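Local coordinates for Mll7089 protein (Mesorhizobium loti, PDB 2OZ8) that is of unknown function but has the fold of the mandelate racemase family and may act as a magnesium-dependent hydro-lyase, at residues Asp112-Glu117 and His123-Ser128; Ile166-Arg171 and Glu199-Lys204; Asp233-Leu238 and Ile247-Tyr252. All coordinates share one frame; numbering follows the deposited sequence.

Interactions 2 and 3 are neighbours that reach the same barrel sheet, their centres about 13 Å apart, and they touch where Ser203 packs on Gly234. Interaction 1 instead joins helix 103-118 to helix 122-125, its centre about 39 Å from that of interaction 2 and on the opposite side of the chain's centre. Both 1 and 3 are buried and held mainly by aliphatic packing, though in 3 a leucine methyl also rests on a serine hydroxyl. Interaction 2 is only partly buried, and there a water joins the two loops. Subunit neighbours differ: 1 borders the second subunit, 2 and 3 both the third, and 2 the fourth as well.

Interaction 1 (Asp112-Glu117 and His123-Ser128); sequences DLAAKE and HVLLGS
Leu125 meets helix 103-118 through a single methyl, CD2, which comes down on the backbone and methyl groups of Ala115 and Ala114. Its closest partner is the backbone N of Ala115, 3.7 Å from Leu125 CD2, with Ala115 CB 3.9 Å from the same methyl. Ala114 is met more loosely, its CB lying 4.4 Å from Leu125 CD2. The leucine reaches this far because its CG stands anti to the backbone N (chi1 179°), which carries the branch away from its own helix and across to the neighbour. With side chains of one carbon each, the two alanines let that methyl approach the helix backbone itself. Trp111, one turn earlier on helix 103-118, also touches Leu125, and Ile81 of the second subunit packs on it, which places the leucine at a subunit interface.

Leu125 is presented at the end of the short helix 122-125, and that helix finishes in a Schellman motif. Gly127 takes the positive phi, its N bonding to Val124 O at 2.9 Å, while Ser128 N reaches back to His123 O at 2.8 Å. A side-chain bond ties the same two ends together: His123 ND1 and Ser128 OG are 2.6 Å apart. Val124 CG2 lies 3.6 Å above one face of the His123 ring, offset toward the rim, and the His305 ring meets that imidazole as well.

On the other helix, Lys116 NZ and Asp112 OD2 form a salt bridge at 3.6 Å. Lys116 NZ is also bonded to Val45 O, and the two oxygens of Asp112 go to the backbone N of His346 and of Leu47. Arg86 of the second subunit donates to Gly127 O.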
# COMPACT_ATOMS: atom_id res chain seq x y z
N ASP A 112 27.48 -33.01 8.76
CA ASP A 112 28.69 -33.77 8.50
C ASP A 112 28.49 -35.26 8.94
O ASP A 112 28.72 -36.21 8.20
CB ASP A 112 29.83 -33.13 9.30
CG ASP A 112 31.17 -33.77 9.03
OD1 ASP A 112 31.37 -34.18 7.88
OD2 ASP A 112 31.99 -33.85 9.97
N LEU A 113 28.06 -35.42 10.19
CA LEU A 113 27.70 -36.69 10.74
C LEU A 113 26.62 -37.42 9.94
O LEU A 113 26.78 -38.60 9.66
CB LEU A 113 27.31 -36.52 12.21
CG LEU A 113 26.89 -37.75 13.01
CD1 LEU A 113 27.90 -38.89 12.85
CD2 LEU A 113 26.80 -37.28 14.41
N ALA A 114 25.54 -36.73 9.57
CA ALA A 114 24.45 -37.33 8.77
C ALA A 114 24.90 -37.84 7.42
O ALA A 114 24.50 -38.91 6.98
CB ALA A 114 23.30 -36.36 8.59
N ALA A 115 25.70 -37.04 6.74
CA ALA A 115 26.34 -37.45 5.51
C ALA A 115 27.30 -38.67 5.67
O ALA A 115 27.23 -39.63 4.88
CB ALA A 115 27.09 -36.25 4.90
N LYS A 116 28.21 -38.63 6.64
CA LYS A 116 29.08 -39.77 6.85
C LYS A 116 28.23 -41.04 7.07
O LYS A 116 28.45 -42.07 6.43
CB LYS A 116 30.01 -39.55 8.04
CG LYS A 116 31.02 -38.51 7.81
CD LYS A 116 31.97 -38.37 8.99
CE LYS A 116 32.96 -37.30 8.65
NZ LYS A 116 33.67 -37.01 9.87
N GLU A 117 27.24 -40.95 7.94
CA GLU A 117 26.40 -42.08 8.23
C GLU A 117 25.52 -42.54 7.06
O GLU A 117 25.19 -43.70 6.95
CB GLU A 117 25.63 -41.83 9.52
CG GLU A 117 26.53 -42.14 10.72
CD GLU A 117 25.96 -41.73 12.02
OE1 GLU A 117 26.44 -42.26 13.05
OE2 GLU A 117 25.03 -40.89 12.04
N HIS A 123 27.51 -32.41 -0.07
CA HIS A 123 26.83 -31.85 -1.23
C HIS A 123 25.89 -32.80 -1.99
O HIS A 123 24.80 -32.39 -2.45
CB HIS A 123 27.83 -31.17 -2.18
CG HIS A 123 28.72 -32.10 -2.93
ND1 HIS A 123 28.48 -32.47 -4.25
CD2 HIS A 123 29.86 -32.73 -2.56
CE1 HIS A 123 29.45 -33.27 -4.66
NE2 HIS A 123 30.29 -33.45 -3.66
N VAL A 124 26.31 -34.06 -2.15
CA VAL A 124 25.45 -35.07 -2.80
C VAL A 124 24.18 -35.28 -1.95
O VAL A 124 23.07 -35.25 -2.46
CB VAL A 124 26.21 -36.42 -3.05
CG1 VAL A 124 25.27 -37.46 -3.65
CG2 VAL A 124 27.49 -36.20 -3.94
N LEU A 125 24.37 -35.45 -0.64
CA LEU A 125 23.23 -35.50 0.29
C LEU A 125 22.37 -34.21 0.15
O LEU A 125 21.13 -34.28 0.27
CB LEU A 125 23.72 -35.67 1.73
CG LEU A 125 22.65 -35.72 2.83
CD1 LEU A 125 21.72 -37.00 2.78
CD2 LEU A 125 23.35 -35.59 4.22
N LEU A 126 23.02 -33.07 -0.11
CA LEU A 126 22.27 -31.79 -0.26
C LEU A 126 21.54 -31.68 -1.60
O LEU A 126 20.84 -30.70 -1.82
CB LEU A 126 23.13 -30.54 0.04
CG LEU A 126 23.63 -30.46 1.50
CD1 LEU A 126 24.53 -29.27 1.71
CD2 LEU A 126 22.46 -30.54 2.54
N GLY A 127 21.66 -32.73 -2.42
CA GLY A 127 21.02 -32.81 -3.73
C GLY A 127 21.84 -32.22 -4.88
O GLY A 127 21.30 -31.99 -5.95
N SER A 128 23.14 -32.00 -4.71
CA SER A 128 23.89 -31.34 -5.77
C SER A 128 23.86 -32.14 -7.04
O SER A 128 23.63 -33.36 -7.02
CB SER A 128 25.35 -31.07 -5.37
OG SER A 128 26.12 -32.28 -5.40

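Interaction 2 (Ile166-Arg171 and Glu199-Lys204); sequences IKVGHR and EAWTSK. With SO4 (sulfate ion), chain D.
Gly169 and Ala200 pack together where two loops meet beyond the C-terminal ends of the neighbouring parallel strands 163-167 and 192-196, at the end of the enolase-type barrel where active sites of this fold lie. Ala200 CB sits 3.6 Å from Gly169 CA. A beta carbon on Gly169 would lie about 2.8 Å from Ala200 CB, a clash, and the positive phi of 107° would also press it against the preceding carbonyl.

Trp201 adds the second part, its indole lying obliquely to the glycine with NE1 3.8 Å from Gly169 CA. The CZ2-CH2 bond of the six-membered ring meets Val168, whose CG2 lies 3.9 Å from Trp201 CZ2 and Trp201 CH2. Val168 chi1 is -63°, which places CG2 in the crowded position between the backbone N and the carbonyl carbon, and from there it meets the indole. Asp176 of helix 173-184 anchors the glycine loop, its carboxylate accepting from the N-H groups of Gly169 and His170.

The polar link is one water, which accepts from Trp201 NE1 at 3.0 Å and donates to His170 O at 2.8 Å. Beyond it, a sulfate probably from the crystallisation liquor approaches the edge of the His170 ring near its plane and the backbone N of Arg171. The Arg171 N bond is modelled too short to trust, and that from His170 ND1 is weak. Phe142 stacks on the imidazole.

Across the two loops, then, fit rather than charge does the holding: the alanine methyl and the indole seat the glycine, and the buried indole N-H is satisfied by water, not protein.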
# COMPACT_ATOMS: atom_id res chain seq x y z
N ILE A 166 37.13 -6.03 -2.22
CA ILE A 166 37.83 -5.16 -1.32
C ILE A 166 36.87 -4.45 -0.41
O ILE A 166 35.66 -4.34 -0.72
CB ILE A 166 38.71 -4.14 -2.08
CG1 ILE A 166 37.83 -3.20 -2.91
CG2 ILE A 166 39.77 -4.92 -2.93
CD1 ILE A 166 38.59 -2.08 -3.60
N LYS A 167 37.41 -3.99 0.72
CA LYS A 167 36.66 -3.27 1.74
C LYS A 167 36.77 -1.82 1.52
O LYS A 167 37.86 -1.33 1.31
CB LYS A 167 37.20 -3.58 3.14
CG LYS A 167 37.12 -5.05 3.49
CD LYS A 167 35.73 -5.58 3.61
CE LYS A 167 35.70 -7.01 4.14
NZ LYS A 167 34.32 -7.64 3.99
N VAL A 168 35.65 -1.12 1.60
CA VAL A 168 35.65 0.33 1.44
C VAL A 168 34.91 0.93 2.59
O VAL A 168 34.60 0.23 3.54
CB VAL A 168 35.05 0.79 0.06
CG1 VAL A 168 35.93 0.26 -1.11
CG2 VAL A 168 33.62 0.35 -0.08
N GLY A 169 34.59 2.23 2.52
CA GLY A 169 33.89 2.89 3.60
C GLY A 169 34.75 3.82 4.40
O GLY A 169 34.31 4.26 5.46
N HIS A 170 35.98 4.12 3.92
CA HIS A 170 36.79 5.20 4.49
C HIS A 170 36.04 6.51 4.61
O HIS A 170 35.29 6.88 3.69
CB HIS A 170 38.08 5.45 3.67
CG HIS A 170 39.14 4.45 3.96
ND1 HIS A 170 39.99 4.56 5.05
CD2 HIS A 170 39.40 3.24 3.41
CE1 HIS A 170 40.73 3.47 5.13
NE2 HIS A 170 40.40 2.66 4.14
N ARG A 171 36.22 7.18 5.75
CA ARG A 171 35.75 8.54 5.96
C ARG A 171 36.14 9.48 4.79
O ARG A 171 35.37 10.35 4.40
CB ARG A 171 36.29 9.11 7.27
CG ARG A 171 35.31 9.05 8.45
CD ARG A 171 35.95 9.45 9.81
NE ARG A 171 36.05 10.92 10.04
CZ ARG A 171 37.11 11.70 9.73
NH1 ARG A 171 38.21 11.19 9.17
NH2 ARG A 171 37.06 13.00 9.99
N GLU A 199 28.20 -1.20 5.82
CA GLU A 199 27.22 -0.29 6.40
C GLU A 199 27.76 1.11 6.67
O GLU A 199 27.13 1.91 7.36
CB GLU A 199 26.55 -0.87 7.68
CG GLU A 199 25.92 -2.26 7.61
CD GLU A 199 25.04 -2.64 8.89
OE1 GLU A 199 25.47 -2.59 10.03
OE2 GLU A 199 23.87 -3.03 8.77
N ALA A 200 28.95 1.42 6.15
CA ALA A 200 29.55 2.73 6.36
C ALA A 200 28.74 3.86 5.76
O ALA A 200 28.88 5.01 6.17
CB ALA A 200 31.00 2.77 5.82
N TRP A 201 27.90 3.56 4.79
CA TRP A 201 27.22 4.65 4.04
C TRP A 201 25.75 4.79 4.43
O TRP A 201 25.16 3.87 4.95
CB TRP A 201 27.37 4.42 2.55
CG TRP A 201 28.79 4.38 2.08
CD1 TRP A 201 29.86 4.97 2.67
CD2 TRP A 201 29.28 3.79 0.87
NE1 TRP A 201 31.00 4.77 1.92
CE2 TRP A 201 30.68 4.03 0.81
CE3 TRP A 201 28.67 3.09 -0.17
CZ2 TRP A 201 31.49 3.61 -0.26
CZ3 TRP A 201 29.49 2.65 -1.26
CH2 TRP A 201 30.89 2.93 -1.28
N THR A 202 25.20 5.99 4.28
CA THR A 202 23.76 6.18 4.24
C THR A 202 23.25 6.03 2.77
O THR A 202 24.04 6.08 1.78
CB THR A 202 23.41 7.59 4.82
OG1 THR A 202 24.23 8.58 4.19
CG2 THR A 202 23.64 7.67 6.35
N SER A 203 21.96 5.85 2.58
CA SER A 203 21.46 5.47 1.23
C SER A 203 21.84 6.39 0.07
O SER A 203 22.36 5.88 -0.94
CB SER A 203 19.96 5.18 1.19
OG SER A 203 19.24 6.34 1.55
N LYS A 204 21.64 7.71 0.20
CA LYS A 204 21.97 8.57 -0.95
C LYS A 204 23.45 8.75 -1.14
O LYS A 204 23.93 8.84 -2.28
CB LYS A 204 21.17 9.91 -0.97
CG LYS A 204 21.35 10.79 -2.20
CD LYS A 204 21.07 10.08 -3.51
CE LYS A 204 19.56 9.75 -3.71
NZ LYS A 204 18.67 10.92 -3.95
S SO4 D . 38.54 5.65 8.34
O1 SO4 D . 37.96 4.46 9.01
O2 SO4 D . 37.40 6.25 7.64
O3 SO4 D . 39.10 6.66 9.26
O4 SO4 D . 39.64 5.24 7.45
O HOH W 1 33.72 6.00 1.60

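Interaction 3 (Asp233-Leu238 and Ile247-Tyr252); sequences DGLRTL and INSGEY. With SO4 (sulfate ion), chain C.
Asp233 O, on the helix whose Leu235 and Leu238 meet Ile247, is gripped twice from one turn on: by Thr237 N at 3.0 Å and by Thr237 OG1, also at 3.0 Å. The hydroxyl comes in from above the carbonyl plane, fastening the threonine side chain to its own helix.

The contact with strand 246-249 is made by the leucines. Leu235 straddles two strand residues: its CD1 lies 3.5 Å from Ser249 OG, and its CD2 approaches Ile247 CG2 at 4.0 Å, the two side chains crossing at a slant. Leu238 touches the same isoleucine from its root, CB standing 3.7 Å from Ile247 CD1. Ile247 serves both because CG2 is anti to the backbone N, while CG1 is anti to the carbonyl carbon (chi1 -52°) and the turn at chi2 (-67°) then carries CD1 to Leu238. An alanine here lacks CG2 and CD1, and would probably open a gap between the strand and Leu235 and Leu238.

Arg236 points away from the strand; its NH1 donates to sulfate O3 at 3.1 Å, and His232 ND1 binds the same ion.

The axes of segments 233-238 and 247-249 come within 9.7 Å of each other and run at 150°, nearly antiparallel, as expected for the helix-to-strand return of a beta-alpha-beta unit, here strand 222-224, helix 232-241 and strand 246-249 of the enolase-type TIM barrel.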
# COMPACT_ATOMS: atom_id res chain seq x y z
N ASP A 233 13.95 0.86 3.09
CA ASP A 233 13.60 1.89 2.12
C ASP A 233 14.85 2.29 1.33
O ASP A 233 14.82 2.37 0.11
CB ASP A 233 12.93 3.09 2.77
CG ASP A 233 12.72 4.23 1.78
OD1 ASP A 233 11.80 4.16 0.96
OD2 ASP A 233 13.51 5.18 1.79
N GLY A 234 15.96 2.55 2.01
CA GLY A 234 17.18 2.84 1.32
C GLY A 234 17.70 1.73 0.43
O GLY A 234 18.29 2.00 -0.60
N LEU A 235 17.51 0.47 0.82
CA LEU A 235 18.07 -0.62 0.02
C LEU A 235 17.28 -0.70 -1.28
O LEU A 235 17.89 -0.86 -2.36
CB LEU A 235 18.17 -1.97 0.77
CG LEU A 235 19.32 -2.08 1.77
CD1 LEU A 235 19.06 -3.21 2.80
CD2 LEU A 235 20.67 -2.27 1.18
N ARG A 236 15.96 -0.50 -1.17
CA ARG A 236 15.05 -0.50 -2.34
C ARG A 236 15.41 0.62 -3.29
O ARG A 236 15.52 0.41 -4.50
CB ARG A 236 13.60 -0.30 -1.93
CG ARG A 236 12.81 -1.54 -1.60
CD ARG A 236 11.41 -1.14 -1.10
NE ARG A 236 11.12 -1.97 0.02
CZ ARG A 236 10.78 -1.58 1.23
NH1 ARG A 236 10.55 -0.31 1.53
NH2 ARG A 236 10.61 -2.52 2.15
N THR A 237 15.61 1.81 -2.74
CA THR A 237 16.06 2.95 -3.53
C THR A 237 17.32 2.64 -4.32
O THR A 237 17.39 2.96 -5.51
CB THR A 237 16.23 4.22 -2.67
OG1 THR A 237 15.00 4.46 -1.98
CG2 THR A 237 16.55 5.42 -3.55
N LEU A 238 18.29 1.99 -3.67
CA LEU A 238 19.51 1.51 -4.37
C LEU A 238 19.18 0.49 -5.44
O LEU A 238 19.77 0.50 -6.53
CB LEU A 238 20.54 0.89 -3.39
CG LEU A 238 21.13 1.91 -2.40
CD1 LEU A 238 21.99 1.23 -1.34
CD2 LEU A 238 21.91 2.96 -3.18
N ILE A 247 23.02 -4.99 -5.71
CA ILE A 247 23.06 -4.67 -4.30
C ILE A 247 22.96 -5.97 -3.51
O ILE A 247 21.91 -6.62 -3.47
CB ILE A 247 21.90 -3.73 -3.92
CG1 ILE A 247 21.84 -2.49 -4.84
CG2 ILE A 247 21.97 -3.35 -2.44
CD1 ILE A 247 23.03 -1.50 -4.71
N ASN A 248 24.05 -6.34 -2.84
CA ASN A 248 24.15 -7.64 -2.22
C ASN A 248 23.91 -7.35 -0.76
O ASN A 248 24.52 -6.48 -0.21
CB ASN A 248 25.55 -8.21 -2.54
CG ASN A 248 25.78 -9.62 -2.00
OD1 ASN A 248 25.34 -9.94 -0.91
ND2 ASN A 248 26.50 -10.45 -2.75
N SER A 249 22.98 -8.06 -0.13
CA SER A 249 22.54 -7.69 1.22
C SER A 249 22.25 -8.89 2.08
O SER A 249 21.91 -9.93 1.59
CB SER A 249 21.26 -6.85 1.17
OG SER A 249 21.27 -5.93 2.25
N GLY A 250 22.40 -8.72 3.38
CA GLY A 250 21.90 -9.67 4.37
C GLY A 250 22.84 -9.97 5.53
O GLY A 250 22.52 -10.83 6.36
N GLU A 251 24.00 -9.29 5.57
CA GLU A 251 24.97 -9.47 6.67
C GLU A 251 24.32 -9.09 7.99
O GLU A 251 23.53 -8.14 8.04
CB GLU A 251 26.27 -8.64 6.45
CG GLU A 251 27.49 -8.98 7.37
CD GLU A 251 28.36 -10.18 6.88
OE1 GLU A 251 27.75 -11.19 6.49
OE2 GLU A 251 29.63 -10.11 6.88
N TYR A 252 24.65 -9.84 9.03
CA TYR A 252 24.24 -9.53 10.40
C TYR A 252 22.78 -9.90 10.66
O TYR A 252 22.23 -9.58 11.72
CB TYR A 252 24.54 -8.05 10.77
CG TYR A 252 25.98 -7.65 10.48
CD1 TYR A 252 26.28 -6.64 9.55
CD2 TYR A 252 27.04 -8.33 11.10
CE1 TYR A 252 27.61 -6.29 9.27
CE2 TYR A 252 28.36 -7.99 10.83
CZ TYR A 252 28.64 -6.98 9.91
OH TYR A 252 29.97 -6.69 9.66
S SO4 C . 9.63 -2.00 5.10
O1 SO4 C . 10.48 -2.51 6.17
O2 SO4 C . 8.29 -1.79 5.66
O3 SO4 C . 10.19 -0.74 4.60
O4 SO4 C . 9.56 -3.04 4.07